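Local atomic coordinates of lipopolysaccharide core heptose(I) kinase WaaP (Pseudomonas aeruginosa, PDB entry 6DFL), a protein that phosphorylates the first heptose of the lipopolysaccharide core with ATP and also has protein-tyrosine kinase activity. Residues Met1-Glu7 and Val96-Arg101. Numbering follows the deposited sequence.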
loop_
_atom_site.group_PDB
_atom_site.type_symbol
_atom_site.label_atom_id
_atom_site.label_comp_id
_atom_site.label_asym_id
_atom_site.label_seq_id
_atom_site.Cartn_x
_atom_site.Cartn_y
_atom_site.Cartn_z
HETATM N N MSE A 1 -21.822 -25.611 -7.784
HETATM C CA MSE A 1 -22.611 -24.732 -6.936
HETATM C C MSE A 1 -21.832 -24.211 -5.734
HETATM O O MSE A 1 -21.366 -24.985 -4.900
HETATM C CB MSE A 1 -23.861 -25.455 -6.442
HETATM C CG MSE A 1 -24.693 -24.661 -5.431
HETATM SE SE MSE A 1 -25.838 -23.313 -6.294
HETATM C CE MSE A 1 -27.066 -22.876 -4.831
ATOM N N ARG A 2 -21.700 -22.895 -5.637
ATOM C CA ARG A 2 -21.195 -22.266 -4.433
ATOM C C ARG A 2 -22.069 -21.072 -4.105
ATOM O O ARG A 2 -22.410 -20.283 -4.989
ATOM C CB ARG A 2 -19.734 -21.855 -4.599
ATOM C CG ARG A 2 -18.807 -23.038 -4.464
ATOM C CD ARG A 2 -17.401 -22.710 -4.803
ATOM N NE ARG A 2 -16.787 -23.768 -5.597
ATOM C CZ ARG A 2 -15.500 -23.780 -5.926
ATOM N NH1 ARG A 2 -14.722 -22.783 -5.522
ATOM N NH2 ARG A 2 -14.990 -24.775 -6.654
ATOM N N LEU A 3 -22.464 -20.960 -2.845
ATOM C CA LEU A 3 -23.354 -19.883 -2.454
ATOM C C LEU A 3 -23.163 -19.622 -0.977
ATOM O O LEU A 3 -23.231 -20.553 -0.169
ATOM C CB LEU A 3 -24.814 -20.237 -2.745
ATOM C CG LEU A 3 -25.861 -19.190 -2.361
ATOM C CD1 LEU A 3 -25.915 -18.068 -3.399
ATOM C CD2 LEU A 3 -27.228 -19.843 -2.194
ATOM N N VAL A 4 -22.896 -18.368 -0.635
ATOM C CA VAL A 4 -22.866 -17.917 0.744
ATOM C C VAL A 4 -23.678 -16.640 0.810
ATOM O O VAL A 4 -23.370 -15.671 0.108
ATOM C CB VAL A 4 -21.436 -17.664 1.252
ATOM C CG1 VAL A 4 -21.477 -16.944 2.598
ATOM C CG2 VAL A 4 -20.633 -18.974 1.350
ATOM N N LEU A 5 -24.703 -16.630 1.650
ATOM C CA LEU A 5 -25.505 -15.440 1.881
ATOM C C LEU A 5 -25.337 -14.981 3.324
ATOM O O LEU A 5 -25.309 -15.797 4.250
ATOM C CB LEU A 5 -26.981 -15.698 1.572
ATOM C CG LEU A 5 -27.325 -15.878 0.095
ATOM C CD1 LEU A 5 -28.821 -16.054 -0.093
ATOM C CD2 LEU A 5 -26.819 -14.712 -0.730
ATOM N N GLU A 6 -25.191 -13.673 3.501
ATOM C CA GLU A 6 -25.130 -13.034 4.806
ATOM C C GLU A 6 -26.138 -11.893 4.822
ATOM O O GLU A 6 -26.797 -11.603 3.818
ATOM C CB GLU A 6 -23.717 -12.523 5.109
ATOM C CG GLU A 6 -23.187 -12.959 6.450
ATOM C CD GLU A 6 -22.734 -14.408 6.441
ATOM O OE1 GLU A 6 -21.716 -14.696 5.766
ATOM O OE2 GLU A 6 -23.398 -15.253 7.093
ATOM N N GLU A 7 -26.251 -11.233 5.959
ATOM C CA GLU A 7 -27.247 -10.176 6.030
ATOM C C GLU A 7 -26.779 -8.939 5.261
ATOM O O GLU A 7 -25.582 -8.636 5.232
ATOM C CB GLU A 7 -27.540 -9.816 7.486
ATOM C CG GLU A 7 -28.327 -10.895 8.241
ATOM C CD GLU A 7 -29.647 -11.255 7.575
ATOM O OE1 GLU A 7 -30.380 -10.331 7.153
ATOM O OE2 GLU A 7 -29.950 -12.463 7.477
ATOM N N VAL A 96 -21.068 -9.762 1.623
ATOM C CA VAL A 96 -22.341 -10.192 2.195
ATOM C C VAL A 96 -23.087 -11.184 1.313
ATOM O O VAL A 96 -24.068 -11.786 1.778
ATOM C CB VAL A 96 -23.251 -8.985 2.499
ATOM C CG1 VAL A 96 -22.702 -8.201 3.675
ATOM C CG2 VAL A 96 -23.382 -8.081 1.263
ATOM N N ALA A 97 -22.651 -11.396 0.076
ATOM C CA ALA A 97 -23.315 -12.370 -0.777
ATOM C C ALA A 97 -22.366 -12.799 -1.888
ATOM O O ALA A 97 -21.632 -11.971 -2.435
ATOM C CB ALA A 97 -24.614 -11.796 -1.372
ATOM N N TYR A 98 -22.418 -14.087 -2.229
ATOM C CA TYR A 98 -21.523 -14.681 -3.207
ATOM C C TYR A 98 -22.223 -15.890 -3.798
ATOM O O TYR A 98 -22.954 -16.585 -3.092
ATOM C CB TYR A 98 -20.187 -15.077 -2.555
ATOM C CG TYR A 98 -19.355 -16.052 -3.361
ATOM C CD1 TYR A 98 -18.710 -15.645 -4.508
ATOM C CD2 TYR A 98 -19.205 -17.373 -2.962
ATOM C CE1 TYR A 98 -17.951 -16.499 -5.239
ATOM C CE2 TYR A 98 -18.431 -18.256 -3.704
ATOM C CZ TYR A 98 -17.810 -17.797 -4.852
ATOM O OH TYR A 98 -17.032 -18.650 -5.600
ATOM N N GLY A 99 -22.008 -16.139 -5.083
ATOM C CA GLY A 99 -22.626 -17.299 -5.700
ATOM C C GLY A 99 -21.930 -17.724 -6.962
ATOM O O GLY A 99 -21.397 -16.894 -7.708
ATOM N N GLU A 100 -21.927 -19.039 -7.214
ATOM C CA GLU A 100 -21.483 -19.631 -8.471
ATOM C C GLU A 100 -22.418 -20.774 -8.826
ATOM O O GLU A 100 -22.726 -21.604 -7.963
ATOM C CB GLU A 100 -20.072 -20.194 -8.382
ATOM C CG GLU A 100 -18.925 -19.230 -8.400
ATOM C CD GLU A 100 -17.630 -19.985 -8.173
ATOM O OE1 GLU A 100 -17.568 -21.159 -8.587
ATOM O OE2 GLU A 100 -16.699 -19.442 -7.542
ATOM N N ARG A 101 -22.841 -20.839 -10.093
ATOM C CA ARG A 101 -23.543 -22.016 -10.592
ATOM C C ARG A 101 -23.296 -22.167 -12.084
ATOM O O ARG A 101 -23.024 -21.195 -12.792
ATOM C CB ARG A 101 -25.047 -21.976 -10.295
ATOM C CG ARG A 101 -25.869 -21.009 -11.121
ATOM C CD ARG A 101 -27.301 -21.536 -11.276
ATOM N NE ARG A 101 -28.251 -20.493 -11.666
ATOM C CZ ARG A 101 -29.314 -20.149 -10.942
ATOM N NH1 ARG A 101 -29.568 -20.779 -9.797
ATOM N NH2 ARG A 101 -30.126 -19.184 -11.363
#
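Strand 2-5 runs antiparallel to strand 96-101, their axes 164° apart in direction and 4.4 Å at closest approach. R2 with E100 and V4 with Y98 are hydrogen-bonded pairs (E100 N to R2 O 2.6 Å, V4 N to Y98 O 3.0 Å), and E6 N to V96 O, 2.8 Å, extends the ladder past L5.

R2, V4, Y98 and E100 share one sheet face, covered by helix 76-87. With chi1 t, Y98 lays its ring obliquely beside R2, CE2 3.9 Å from R2 CB, and stacks on W79. R2 and E100 both take chi1 m, yet R2 NE stays 4.0 Å from E100 OE1, which lies well out of the guanidinium plane; E100 instead forms a salt bridge with R76.

L3, L5 and A97 occupy the other face, where both leucines touch P18. L5 (chi1 m, chi2 t) brings CD2 to 3.7 Å from A97 CB. L3 (chi1 t, chi2 p) turns its end toward the partner strand, CD1 3.3 Å from Y98 O; an ideal CB on G99 would lie a tight 3.3 Å from L3 CD1.

Strand 2-5 is the outermost strand, added beside 95-101, which by chain order probably corresponds to β4 of the protein-kinase N-lobe; helix 76-87, between strands 48-53 and 95-101 in the chain, probably corresponds to αC.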